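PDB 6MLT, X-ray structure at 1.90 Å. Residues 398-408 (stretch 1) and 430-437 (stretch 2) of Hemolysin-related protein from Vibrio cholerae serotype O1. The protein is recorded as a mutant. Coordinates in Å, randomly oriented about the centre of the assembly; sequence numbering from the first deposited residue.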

ATOM      1  N   ARG A 398      25.946  17.168 -31.368  1.00 25.17           N
ATOM      2  CA  ARG A 398      24.659  17.129 -30.688  1.00 26.88           C
ATOM      3  C   ARG A 398      24.101  15.715 -30.686  1.00 27.08           C
ATOM      4  O   ARG A 398      24.146  15.014 -31.701  1.00 28.16           O
ATOM      5  CB  ARG A 398      23.634  18.056 -31.339  1.00 30.64           C
ATOM      6  CG  ARG A 398      22.235  17.839 -30.741  1.00 35.25           C
ATOM      7  CD  ARG A 398      21.254  18.906 -31.112  1.00 40.43           C
ATOM      8  NE  ARG A 398      21.524  20.166 -30.431  1.00 42.12           N
ATOM      9  CZ  ARG A 398      20.620  21.122 -30.260  1.00 49.57           C
ATOM     10  NH1 ARG A 398      19.378  20.957 -30.701  1.00 56.06           N
ATOM     11  NH2 ARG A 398      20.951  22.239 -29.634  1.00 51.06           N
ATOM     12  N   TYR A 399      23.568  15.311 -29.538  1.00 26.70           N
ATOM     13  CA  TYR A 399      22.765  14.102 -29.423  1.00 28.95           C
ATOM     14  C   TYR A 399      21.350  14.516 -29.051  1.00 31.11           C
ATOM     15  O   TYR A 399      21.147  15.211 -28.049  1.00 29.23           O
ATOM     16  CB  TYR A 399      23.337  13.139 -28.384  1.00 28.56           C
ATOM     17  CG  TYR A 399      22.472  11.916 -28.195  1.00 28.88           C
ATOM     18  CD1 TYR A 399      22.355  10.972 -29.204  1.00 31.11           C
ATOM     19  CD2 TYR A 399      21.766  11.709 -27.018  1.00 27.46           C
ATOM     20  CE1 TYR A 399      21.557   9.844 -29.048  1.00 32.54           C
ATOM     21  CE2 TYR A 399      20.967  10.587 -26.850  1.00 28.35           C
ATOM     22  CZ  TYR A 399      20.868   9.660 -27.871  1.00 30.90           C
ATOM     23  OH  TYR A 399      20.078   8.543 -27.723  1.00 32.86           O
ATOM     24  N   ASP A 400      20.382  14.116 -29.871  1.00 31.61           N
ATOM     25  CA  ASP A 400      18.974  14.348 -29.584  1.00 33.64           C
ATOM     26  C   ASP A 400      18.407  13.146 -28.845  1.00 34.77           C
ATOM     27  O   ASP A 400      18.611  12.000 -29.262  1.00 33.98           O
ATOM     28  CB  ASP A 400      18.186  14.592 -30.873  1.00 34.36           C
ATOM     29  CG  ASP A 400      18.569  15.890 -31.558  1.00 38.80           C
ATOM     30  OD1 ASP A 400      18.559  16.943 -30.889  1.00 39.87           O
ATOM     31  OD2 ASP A 400      18.887  15.853 -32.765  1.00 42.28           O
ATOM     32  N   ILE A 401      17.709  13.404 -27.742  1.00 34.55           N
ATOM     33  CA  ILE A 401      16.965  12.354 -27.054  1.00 32.20           C
ATOM     34  C   ILE A 401      15.840  11.929 -27.991  1.00 32.10           C
ATOM     35  O   ILE A 401      15.057  12.784 -28.428  1.00 35.06           O
ATOM     36  CB  ILE A 401      16.420  12.830 -25.699  1.00 32.41           C
ATOM     37  CG1 ILE A 401      17.545  13.433 -24.850  1.00 31.97           C
ATOM     38  CG2 ILE A 401      15.746  11.673 -24.958  1.00 33.93           C
ATOM     39  CD1 ILE A 401      18.703  12.485 -24.581  1.00 33.01           C
ATOM     40  N   PRO A 402      15.717  10.648 -28.338  1.00 32.77           N
ATOM     41  CA  PRO A 402      14.654  10.243 -29.262  1.00 32.79           C
ATOM     42  C   PRO A 402      13.276  10.610 -28.736  1.00 34.83           C
ATOM     43  O   PRO A 402      13.018  10.581 -27.530  1.00 33.44           O
ATOM     44  CB  PRO A 402      14.827   8.723 -29.355  1.00 34.51           C
ATOM     45  CG  PRO A 402      16.229   8.478 -28.977  1.00 33.69           C
ATOM     46  CD  PRO A 402      16.557   9.506 -27.942  1.00 32.41           C
ATOM     47  N   GLN A 403      12.384  10.959 -29.661  1.00 36.98           N
ATOM     48  CA  GLN A 403      11.004  11.247 -29.298  1.00 38.62           C
ATOM     49  C   GLN A 403      10.382  10.028 -28.633  1.00 40.69           C
ATOM     50  O   GLN A 403      10.518   8.903 -29.121  1.00 42.17           O
ATOM     51  CB  GLN A 403      10.200  11.647 -30.537  1.00 39.31           C
ATOM     52  N   GLY A 404       9.696  10.254 -27.514  1.00 41.78           N
ATOM     53  CA  GLY A 404       9.127   9.173 -26.739  1.00 41.15           C
ATOM     54  C   GLY A 404      10.072   8.548 -25.736  1.00 40.45           C
ATOM     55  O   GLY A 404       9.656   7.648 -24.997  1.00 41.20           O
ATOM     56  N   SER A 405      11.324   8.994 -25.684  1.00 40.12           N
ATOM     57  CA  SER A 405      12.317   8.478 -24.754  1.00 37.43           C
ATOM     58  C   SER A 405      12.780   9.597 -23.833  1.00 33.94           C
ATOM     59  O   SER A 405      12.523  10.778 -24.076  1.00 34.41           O
ATOM     60  CB  SER A 405      13.511   7.874 -25.504  1.00 37.77           C
ATOM     61  OG  SER A 405      13.113   6.714 -26.215  1.00 41.67           O
ATOM     62  N   GLN A 406      13.461   9.202 -22.757  1.00 33.41           N
ATOM     63  CA  GLN A 406      14.043  10.125 -21.793  1.00 35.71           C
ATOM     64  C   GLN A 406      15.502   9.765 -21.556  1.00 32.29           C
ATOM     65  O   GLN A 406      15.897   8.600 -21.671  1.00 31.29           O
ATOM     66  CB  GLN A 406      13.308  10.092 -20.440  1.00 46.99           C
ATOM     67  CG  GLN A 406      12.048  10.930 -20.375  1.00 62.12           C
ATOM     68  CD  GLN A 406      11.481  11.026 -18.965  1.00 65.25           C
ATOM     69  OE1 GLN A 406      12.089  10.554 -18.001  1.00 55.31           O
ATOM     70  NE2 GLN A 406      10.314  11.643 -18.840  1.00 73.31           N
ATOM     71  N   LEU A 407      16.292  10.778 -21.205  1.00 31.25           N
ATOM     72  CA  LEU A 407      17.655  10.558 -20.734  1.00 29.11           C
ATOM     73  C   LEU A 407      17.613   9.872 -19.373  1.00 29.22           C
ATOM     74  O   LEU A 407      17.003  10.394 -18.434  1.00 30.20           O
ATOM     75  CB  LEU A 407      18.398  11.885 -20.626  1.00 27.29           C
ATOM     76  CG  LEU A 407      19.826  11.826 -20.079  1.00 26.02           C
ATOM     77  CD1 LEU A 407      20.731  11.069 -21.045  1.00 28.72           C
ATOM     78  CD2 LEU A 407      20.352  13.235 -19.821  1.00 23.73           C
ATOM     79  N   LEU A 408      18.278   8.720 -19.257  1.00 27.68           N
ATOM     80  CA  LEU A 408      18.260   7.942 -18.026  1.00 29.55           C
ATOM     81  C   LEU A 408      19.611   7.829 -17.337  1.00 31.23           C
ATOM     82  O   LEU A 408      19.652   7.453 -16.161  1.00 30.43           O
ATOM     83  CB  LEU A 408      17.748   6.525 -18.305  1.00 33.71           C
ATOM     84  CG  LEU A 408      16.339   6.412 -18.880  1.00 39.87           C
ATOM     85  CD1 LEU A 408      15.996   4.949 -19.120  1.00 46.42           C
ATOM     86  CD2 LEU A 408      15.313   7.066 -17.960  1.00 39.13           C
ATOM     87  N   GLN A 430      28.844   9.187 -22.906  1.00 23.95           N
ATOM     88  CA  GLN A 430      27.872   8.519 -23.754  1.00 26.11           C
ATOM     89  C   GLN A 430      26.543   8.549 -23.018  1.00 25.67           C
ATOM     90  O   GLN A 430      26.501   8.314 -21.810  1.00 27.34           O
ATOM     91  CB  GLN A 430      28.302   7.082 -24.066  1.00 32.12           C
ATOM     92  CG  GLN A 430      27.296   6.264 -24.853  1.00 34.78           C
ATOM     93  CD  GLN A 430      27.815   4.869 -25.151  1.00 34.34           C
ATOM     94  OE1 GLN A 430      28.381   4.207 -24.279  1.00 29.46           O
ATOM     95  NE2 GLN A 430      27.649   4.425 -26.391  1.00 33.57           N
ATOM     96  N   PHE A 431      25.473   8.855 -23.741  1.00 26.65           N
ATOM     97  CA  PHE A 431      24.164   9.052 -23.135  1.00 27.61           C
ATOM     98  C   PHE A 431      23.307   7.805 -23.289  1.00 28.60           C
ATOM     99  O   PHE A 431      23.271   7.193 -24.360  1.00 28.39           O
ATOM    100  CB  PHE A 431      23.462  10.256 -23.756  1.00 25.44           C
ATOM    101  CG  PHE A 431      24.271  11.508 -23.681  1.00 27.07           C
ATOM    102  CD1 PHE A 431      24.383  12.199 -22.487  1.00 29.31           C
ATOM    103  CD2 PHE A 431      24.951  11.975 -24.788  1.00 26.31           C
ATOM    104  CE1 PHE A 431      25.152  13.348 -22.406  1.00 28.83           C
ATOM    105  CE2 PHE A 431      25.721  13.126 -24.715  1.00 25.55           C
ATOM    106  CZ  PHE A 431      25.818  13.810 -23.521  1.00 25.74           C
ATOM    107  N   LEU A 432      22.613   7.449 -22.211  1.00 27.70           N
ATOM    108  CA  LEU A 432      21.737   6.286 -22.152  1.00 30.46           C
ATOM    109  C   LEU A 432      20.291   6.754 -22.053  1.00 29.07           C
ATOM    110  O   LEU A 432      19.965   7.595 -21.206  1.00 25.96           O
ATOM    111  CB  LEU A 432      22.090   5.412 -20.949  1.00 32.75           C
ATOM    112  CG  LEU A 432      23.578   5.113 -20.764  1.00 32.72           C
ATOM    113  CD1 LEU A 432      23.836   4.409 -19.443  1.00 29.72           C
ATOM    114  CD2 LEU A 432      24.097   4.285 -21.928  1.00 35.57           C
ATOM    115  N   VAL A 433      19.426   6.199 -22.905  1.00 28.79           N
ATOM    116  CA  VAL A 433      18.038   6.629 -23.013  1.00 32.12           C
ATOM    117  C   VAL A 433      17.121   5.407 -22.973  1.00 35.15           C
ATOM    118  O   VAL A 433      17.552   4.268 -23.157  1.00 33.92           O
ATOM    119  CB  VAL A 433      17.786   7.441 -24.299  1.00 32.44           C
ATOM    120  CG1 VAL A 433      18.659   8.701 -24.317  1.00 33.81           C
ATOM    121  CG2 VAL A 433      18.058   6.587 -25.532  1.00 32.25           C
ATOM    122  N   GLY A 434      15.832   5.672 -22.759  1.00 35.94           N
ATOM    123  CA  GLY A 434      14.830   4.620 -22.740  1.00 37.18           C
ATOM    124  C   GLY A 434      13.439   5.169 -22.966  1.00 36.74           C
ATOM    125  O   GLY A 434      13.159   6.342 -22.698  1.00 32.52           O
ATOM    126  N   LYS A 435      12.558   4.300 -23.460  1.00 39.63           N
ATOM    127  CA  LYS A 435      11.193   4.709 -23.770  1.00 39.27           C
ATOM    128  C   LYS A 435      10.423   5.031 -22.495  1.00 38.66           C
ATOM    129  O   LYS A 435      10.512   4.313 -21.494  1.00 35.87           O
ATOM    130  CB  LYS A 435      10.470   3.612 -24.557  1.00 36.20           C
ATOM    131  N   VAL A 436       9.657   6.116 -22.540  1.00 41.56           N
ATOM    132  CA  VAL A 436       8.903   6.569 -21.377  1.00 46.47           C
ATOM    133  C   VAL A 436       7.581   5.819 -21.306  1.00 55.70           C
ATOM    134  O   VAL A 436       6.972   5.495 -22.332  1.00 42.24           O
ATOM    135  CB  VAL A 436       8.679   8.090 -21.439  1.00 43.62           C
ATOM    136  N   THR A 437       7.135   5.535 -20.083  1.00 77.17           N
ATOM    137  CA  THR A 437       5.862   4.871 -19.844  1.00 87.64           C
ATOM    138  C   THR A 437       5.231   5.449 -18.586  1.00 82.90           C
ATOM    139  O   THR A 437       5.938   5.782 -17.630  1.00 84.07           O
ATOM    140  CB  THR A 437       6.037   3.352 -19.689  1.00 92.91           C
ATOM    141  OG1 THR A 437       6.999   3.081 -18.662  1.00 91.04           O
ATOM    142  CG2 THR A 437       6.507   2.728 -20.995  1.00 95.75           C
TER

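Strands 405-408 and 430-435 pair antiparallel, and all four hydrogen bonds between the stretches run from backbone to backbone. Gln406 and Gly434 form the hydrogen-bonded pair. Gln406 N donates to Gly434 O at 2.9 Å, and Gly434 N donates back to Gln406 O at 3.1 Å. The ladder extends both ways from this pair. Leu408 N donates to Leu432 O at 2.8 Å. Val436 N donates to Gly404 O at 2.9 Å, and this bond is almost straight. Three of the four acceptors also receive a CA-H...O contact; the shortest is Ser405 CA to Gly434 O, 3.1 Å.

A type II turn from Pro402 to Ser405 leads into strand 405-408. Ser405 N is satisfied within it by Pro402 O at 3.0 Å. The positive phi of Gly404 suits glycine, since a CB would jam against the preceding carbonyl.

Gly434 leaves room for Leu408, whose CD1 lies 3.7 Å from Gly434 N. A CB on Gly434 would clash with that methyl.

The side-chain contacts are largely apolar. Val433 is the most covered residue: its CG1 meets Ile401 CD1 at 3.8 Å, and its CG2 meets Pro402 CD at 4.1 Å. The Tyr399 and Phe431 rings are nearly parallel but slid apart, so they barely overlap. Leu407 CD1 packs 3.9 Å from Phe431 CB.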